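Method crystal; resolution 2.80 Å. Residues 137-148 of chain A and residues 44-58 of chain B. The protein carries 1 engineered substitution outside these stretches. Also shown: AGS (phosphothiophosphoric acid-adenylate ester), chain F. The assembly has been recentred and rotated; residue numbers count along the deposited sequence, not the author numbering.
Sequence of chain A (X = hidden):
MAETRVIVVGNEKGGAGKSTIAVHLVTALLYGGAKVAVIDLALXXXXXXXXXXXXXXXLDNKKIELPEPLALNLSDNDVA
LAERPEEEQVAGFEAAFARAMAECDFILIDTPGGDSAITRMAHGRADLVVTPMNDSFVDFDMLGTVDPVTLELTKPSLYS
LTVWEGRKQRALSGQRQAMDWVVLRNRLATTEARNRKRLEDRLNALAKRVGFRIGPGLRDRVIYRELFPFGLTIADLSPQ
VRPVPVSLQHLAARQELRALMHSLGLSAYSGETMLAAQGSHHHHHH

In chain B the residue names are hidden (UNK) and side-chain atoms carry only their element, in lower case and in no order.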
# COMPACT_ATOMS: atom_id res chain seq x y z
N PHE A 137 -5.91 -12.16 -2.36
CA PHE A 137 -7.29 -11.94 -2.04
C PHE A 137 -7.54 -10.71 -1.18
O PHE A 137 -8.64 -10.15 -1.15
CB PHE A 137 -7.85 -13.17 -1.41
CG PHE A 137 -8.36 -14.15 -2.41
CD1 PHE A 137 -7.63 -15.28 -2.73
CD2 PHE A 137 -9.56 -13.92 -3.06
CE1 PHE A 137 -8.11 -16.18 -3.67
CE2 PHE A 137 -10.05 -14.82 -4.00
CZ PHE A 137 -9.31 -15.95 -4.30
N VAL A 138 -6.51 -10.27 -0.48
CA VAL A 138 -6.56 -9.06 0.30
C VAL A 138 -6.75 -7.87 -0.62
O VAL A 138 -7.58 -7.01 -0.36
CB VAL A 138 -5.28 -8.90 1.15
CG1 VAL A 138 -5.33 -7.63 1.98
CG2 VAL A 138 -5.10 -10.11 2.03
N ASP A 139 -5.98 -7.82 -1.70
CA ASP A 139 -6.16 -6.77 -2.71
C ASP A 139 -7.50 -6.94 -3.40
O ASP A 139 -8.25 -6.00 -3.52
CB ASP A 139 -5.05 -6.78 -3.76
CG ASP A 139 -3.72 -6.25 -3.22
OD1 ASP A 139 -3.40 -6.44 -2.04
OD2 ASP A 139 -2.97 -5.64 -4.00
N PHE A 140 -7.79 -8.16 -3.83
CA PHE A 140 -8.99 -8.43 -4.60
C PHE A 140 -10.26 -7.94 -3.92
O PHE A 140 -11.27 -7.72 -4.59
CB PHE A 140 -9.11 -9.92 -4.86
CG PHE A 140 -10.30 -10.27 -5.70
CD1 PHE A 140 -11.47 -10.71 -5.12
CD2 PHE A 140 -10.25 -10.16 -7.07
CE1 PHE A 140 -12.56 -11.05 -5.90
CE2 PHE A 140 -11.33 -10.50 -7.84
CZ PHE A 140 -12.48 -10.93 -7.26
N ASP A 141 -10.23 -7.78 -2.61
CA ASP A 141 -11.45 -7.46 -1.86
C ASP A 141 -11.92 -6.02 -2.08
O ASP A 141 -13.03 -5.66 -1.69
CB ASP A 141 -11.23 -7.70 -0.38
CG ASP A 141 -12.51 -7.62 0.41
OD1 ASP A 141 -12.54 -6.85 1.40
OD2 ASP A 141 -13.47 -8.32 0.04
N MET A 142 -11.07 -5.19 -2.66
CA MET A 142 -11.45 -3.82 -3.03
C MET A 142 -12.03 -3.76 -4.45
O MET A 142 -12.64 -2.75 -4.84
CB MET A 142 -10.27 -2.84 -2.86
CG MET A 142 -9.90 -2.62 -1.38
SD MET A 142 -11.28 -1.93 -0.41
CE MET A 142 -11.40 -0.28 -1.10
N LEU A 143 -11.86 -4.84 -5.20
CA LEU A 143 -12.56 -4.95 -6.48
C LEU A 143 -13.91 -5.69 -6.38
O LEU A 143 -14.91 -5.23 -6.90
CB LEU A 143 -11.64 -5.54 -7.56
CG LEU A 143 -10.33 -4.77 -7.71
CD1 LEU A 143 -9.33 -5.50 -8.55
CD2 LEU A 143 -10.58 -3.38 -8.28
N GLY A 144 -13.94 -6.82 -5.68
CA GLY A 144 -15.15 -7.62 -5.59
C GLY A 144 -15.22 -8.48 -4.34
O GLY A 144 -14.20 -8.96 -3.84
N THR A 145 -16.43 -8.67 -3.84
CA THR A 145 -16.64 -9.44 -2.64
C THR A 145 -16.86 -10.92 -2.92
O THR A 145 -17.77 -11.29 -3.67
CB THR A 145 -17.81 -8.90 -1.85
OG1 THR A 145 -17.32 -7.93 -0.91
CG2 THR A 145 -18.52 -10.05 -1.11
N VAL A 146 -16.01 -11.76 -2.32
CA VAL A 146 -16.09 -13.21 -2.44
C VAL A 146 -16.68 -13.85 -1.16
O VAL A 146 -16.43 -13.38 -0.04
CB VAL A 146 -14.70 -13.82 -2.73
CG1 VAL A 146 -14.79 -15.32 -2.90
CG2 VAL A 146 -14.11 -13.18 -3.97
N ASP A 147 -17.45 -14.92 -1.36
CA ASP A 147 -18.05 -15.70 -0.27
C ASP A 147 -17.03 -16.66 0.45
O ASP A 147 -16.26 -17.35 -0.22
CB ASP A 147 -19.20 -16.50 -0.87
CG ASP A 147 -20.30 -16.76 0.11
OD1 ASP A 147 -21.29 -15.99 0.09
OD2 ASP A 147 -20.19 -17.75 0.87
N PRO A 148 -17.06 -16.73 1.80
CA PRO A 148 -16.07 -17.54 2.54
C PRO A 148 -16.10 -19.04 2.19
O PRO A 148 -17.16 -19.67 2.29
CB PRO A 148 -16.46 -17.35 4.02
CG PRO A 148 -17.36 -16.14 4.04
CD PRO A 148 -18.06 -16.12 2.71
N UNK B 44 -12.95 2.26 5.27
CA UNK B 44 -13.47 1.66 4.05
C UNK B 44 -12.93 0.25 3.80
O UNK B 44 -13.71 -0.71 3.73
c UNK B 44 -15.03 4.28 -0.18
c UNK B 44 -13.22 2.56 2.86
n UNK B 44 -14.75 4.62 1.08
c UNK B 44 -13.52 4.74 1.79
c UNK B 44 -13.54 4.01 3.10
n UNK B 44 -14.15 3.93 -1.10
n UNK B 44 -16.30 4.29 -0.48
N UNK B 45 -11.61 0.11 3.66
CA UNK B 45 -11.03 -1.20 3.35
C UNK B 45 -11.41 -2.23 4.38
O UNK B 45 -11.97 -3.26 4.03
o UNK B 45 -6.81 0.22 1.36
c UNK B 45 -8.98 -0.27 2.22
n UNK B 45 -7.18 -1.86 2.16
c UNK B 45 -9.52 -1.17 3.27
c UNK B 45 -7.56 -0.62 1.88
N UNK B 46 -11.06 -1.95 5.63
CA UNK B 46 -11.46 -2.79 6.75
C UNK B 46 -10.92 -4.22 6.62
O UNK B 46 -11.65 -5.20 6.83
n UNK B 46 -15.75 -2.69 7.50
c UNK B 46 -13.58 -1.49 7.35
c UNK B 46 -12.98 -2.81 6.89
n UNK B 46 -15.32 -2.36 9.76
c UNK B 46 -15.85 -3.09 8.77
c UNK B 46 -15.08 -1.46 7.08
n UNK B 46 -16.48 -4.23 9.05
N UNK B 47 -9.65 -4.32 6.27
CA UNK B 47 -9.03 -5.62 6.02
C UNK B 47 -9.05 -6.53 7.26
O UNK B 47 -9.50 -7.68 7.17
o UNK B 47 -7.55 -4.51 4.45
c UNK B 47 -7.60 -5.48 5.51
c UNK B 47 -7.08 -6.83 5.01
N UNK B 48 -8.57 -6.03 8.40
CA UNK B 48 -8.63 -6.84 9.62
C UNK B 48 -10.08 -7.21 9.94
O UNK B 48 -10.38 -8.35 10.27
c UNK B 48 -8.01 -6.13 10.79
o UNK B 48 -6.88 -5.39 10.39
N UNK B 49 -10.99 -6.24 9.83
CA UNK B 49 -12.39 -6.51 10.11
C UNK B 49 -12.95 -7.57 9.17
O UNK B 49 -13.63 -8.51 9.60
c UNK B 49 -13.20 -5.25 10.05
N UNK B 50 -12.67 -7.41 7.88
CA UNK B 50 -13.06 -8.41 6.88
C UNK B 50 -12.46 -9.78 7.21
O UNK B 50 -13.12 -10.82 7.08
c UNK B 50 -14.49 -6.96 4.08
n UNK B 50 -14.31 -9.08 2.23
n UNK B 50 -15.45 -10.49 3.64
c UNK B 50 -12.63 -7.97 5.48
n UNK B 50 -15.03 -8.31 4.28
c UNK B 50 -14.93 -9.29 3.38
c UNK B 50 -13.27 -6.69 4.97
N UNK B 51 -11.20 -9.81 7.63
CA UNK B 51 -10.60 -11.10 7.94
C UNK B 51 -11.47 -11.87 8.90
O UNK B 51 -11.78 -13.03 8.67
c UNK B 51 -8.00 -13.08 7.90
c UNK B 51 -8.56 -12.28 8.90
c UNK B 51 -9.21 -10.95 8.56
c UNK B 51 -7.40 -14.30 8.21
c UNK B 51 -7.35 -14.75 9.53
c UNK B 51 -7.90 -13.97 10.54
c UNK B 51 -8.51 -12.73 10.21
N UNK B 52 -11.88 -11.20 9.98
CA UNK B 52 -12.57 -11.88 11.08
C UNK B 52 -14.05 -12.11 10.82
O UNK B 52 -14.63 -13.05 11.37
c UNK B 52 -10.45 -12.53 13.33
c UNK B 52 -10.03 -10.23 12.90
c UNK B 52 -12.31 -11.16 12.41
c UNK B 52 -10.90 -11.31 12.90
c UNK B 52 -9.14 -12.68 13.76
c UNK B 52 -8.28 -11.59 13.77
c UNK B 52 -8.73 -10.37 13.34
N UNK B 53 -14.64 -11.29 9.97
CA UNK B 53 -15.97 -11.64 9.45
C UNK B 53 -15.91 -12.95 8.65
O UNK B 53 -16.86 -13.74 8.67
c UNK B 53 -16.57 -10.51 8.59
o UNK B 53 -17.22 -8.28 7.22
o UNK B 53 -17.54 -6.99 8.99
c UNK B 53 -17.22 -8.08 8.46
c UNK B 53 -16.83 -9.22 9.36
N UNK B 54 -14.80 -13.18 7.95
CA UNK B 54 -14.62 -14.41 7.17
C UNK B 54 -14.35 -15.62 8.06
O UNK B 54 -14.71 -16.74 7.73
n UNK B 54 -12.66 -12.61 4.59
c UNK B 54 -13.47 -14.28 6.15
o UNK B 54 -14.87 -12.92 4.73
c UNK B 54 -13.73 -13.20 5.09
N UNK B 55 -13.68 -15.37 9.19
CA UNK B 55 -13.40 -16.41 10.17
C UNK B 55 -14.71 -16.84 10.78
O UNK B 55 -15.06 -18.01 10.76
n UNK B 55 -10.15 -17.12 13.97
c UNK B 55 -8.99 -17.74 13.76
n UNK B 55 -8.36 -17.58 12.61
c UNK B 55 -11.90 -16.88 12.18
c UNK B 55 -10.80 -16.23 13.00
n UNK B 55 -8.45 -18.52 14.69
c UNK B 55 -12.49 -15.85 11.25
N UNK B 56 -15.43 -15.85 11.30
CA UNK B 56 -16.78 -16.02 11.83
C UNK B 56 -17.60 -16.89 10.88
O UNK B 56 -18.00 -18.00 11.22
c UNK B 56 -18.81 -14.58 12.61
n UNK B 56 -19.35 -17.05 16.07
c UNK B 56 -18.91 -15.20 13.98
n UNK B 56 -18.65 -16.64 13.92
c UNK B 56 -17.40 -14.63 12.04
n UNK B 56 -18.57 -18.79 14.74
c UNK B 56 -18.85 -17.49 14.91
N UNK B 57 -17.80 -16.40 9.66
CA UNK B 57 -18.65 -17.10 8.70
C UNK B 57 -18.14 -18.49 8.34
O UNK B 57 -18.93 -19.39 8.03
c UNK B 57 -18.82 -16.27 7.45
N UNK B 58 -16.83 -18.67 8.38
CA UNK B 58 -16.23 -19.95 8.03
C UNK B 58 -16.36 -20.97 9.16
O UNK B 58 -16.96 -22.02 8.97
n UNK B 58 -13.43 -22.66 5.72
c UNK B 58 -14.15 -21.03 7.09
c UNK B 58 -14.10 -21.45 5.80
c UNK B 58 -14.78 -19.77 7.60
c UNK B 58 -13.05 -23.04 6.98
c UNK B 58 -12.51 -23.31 9.66
c UNK B 58 -12.10 -24.29 8.75
c UNK B 58 -13.48 -22.03 7.87
c UNK B 58 -12.36 -24.17 7.41
c UNK B 58 -13.20 -22.18 9.24
PG AGS F . -3.09 -0.68 3.32
S1G AGS F . -3.77 -0.93 4.64
O2G AGS F . -2.29 0.62 3.16
O3G AGS F . -3.97 -0.97 2.13
PB AGS F . -1.40 -2.79 4.43
O1B AGS F . -0.24 -2.02 4.99
O2B AGS F . -2.60 -3.20 5.23
O3B AGS F . -1.97 -1.86 3.22
PA AGS F . -1.37 -5.49 3.65
O1A AGS F . -1.12 -5.99 5.04
O2A AGS F . -2.74 -5.64 3.05
O3A AGS F . -0.76 -4.00 3.61
O5' AGS F . -0.35 -6.21 2.64
C5' AGS F . -0.15 -5.76 1.31
C4' AGS F . -0.25 -6.98 0.37
O4' AGS F . 0.83 -7.84 0.62
C3' AGS F . -1.49 -7.84 0.56
O3' AGS F . -1.97 -8.34 -0.70
C2' AGS F . -1.05 -9.03 1.38
O2' AGS F . -1.77 -10.08 0.79
C1' AGS F . 0.40 -9.15 1.04
N9 AGS F . 1.46 -9.49 2.04
C8 AGS F . 1.89 -8.66 3.01
N7 AGS F . 2.92 -9.22 3.68
C5 AGS F . 3.19 -10.42 3.13
C6 AGS F . 4.18 -11.50 3.39
N6 AGS F . 5.10 -11.40 4.38
N1 AGS F . 4.13 -12.59 2.58
C2 AGS F . 3.21 -12.68 1.58
N3 AGS F . 2.29 -11.74 1.29
C4 AGS F . 2.24 -10.60 2.03

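Position 44 of chain B opens the stretch in a loop. Its side chain holds three carbons, a nitrogen, and a carbon bearing two further nitrogens, a guanidinium that makes no close contact with chain A; this is Arg B44. Position 45 carries three carbons, the third bonded to one oxygen and one nitrogen, which is the primary amide of a glutamine. The CA of Gln B45 lies 3.8 Å from SD of Met A142, and its CG lies 3.9 Å from the same sulfur, so the thioether packs on the backbone and the aliphatic base of the side chain.

At position 46 the guanidinium pattern returns, without contact to chain A. Arg B46 occupies the N-cap position, with positive phi and psi, before the helix begins. Position 47 has a carbon carrying one oxygen and one carbon, a branched hydroxyl side chain and hence threonine; CG2 of Thr B47 meets CG1 of Val A138 at 3.6 Å. Position 48, a carbon followed by an oxygen, is Ser B48, and position 49, a lone carbon, is Ala B49; both are out of reach of the chain A segment.

Position 50 again shows three carbons, a nitrogen and a carbon with two nitrogens, and one of these terminal nitrogens comes very close to Asp A141. It is Arg B50, whose NH2 forms a salt bridge with OD2 of Asp A141 at 2.5 Å. The carboxylate oxygen sits at the edge of the guanidinium, near its plane, where the N-H groups point.

Positions 51 and 52 each bear one carbon and a ring of six carbons, with no hydroxyl oxygen: Phe B51 and Phe B52, both buried but away from this contact. Position 53 has three carbons, the third with two oxygens, a carboxylate that defines Glu B53; its OE2 forms a salt bridge with NH2 of Arg B46 at 3.0 Å, within the chain. Position 54 is one carbon shorter and ends in one oxygen and one nitrogen. It is Asn B54, whose OD1 approaches CG of Pro A148 to 4.1 Å.

Positions 55 and 56 are two more guanidinium side chains, Arg B55 and Arg B56, neither touching chain A here. Position 57 has a single carbon pointing toward chain A, which makes it Ala B57; its CB packs against CG of Pro A148 at 3.7 Å. Position 58 carries fused five- and six-membered rings with eight carbons and one nitrogen, an indole, and is Trp B58.

The contact therefore combines one charged link with small apolar patches. No hydrogen bond crosses between the segments. Arg B50, Asn B54 and Ala B57 follow one another at helical spacing, so that the salt bridge to Asp A141 and the packing on Pro A148 draw on successive turns. Before them, Gln B45 and Thr B47 pack against Met A142 and Val A138. Together the two segments bury 478 Å².

Chain B, residues 44-58: RQRTSARFFENRRAW
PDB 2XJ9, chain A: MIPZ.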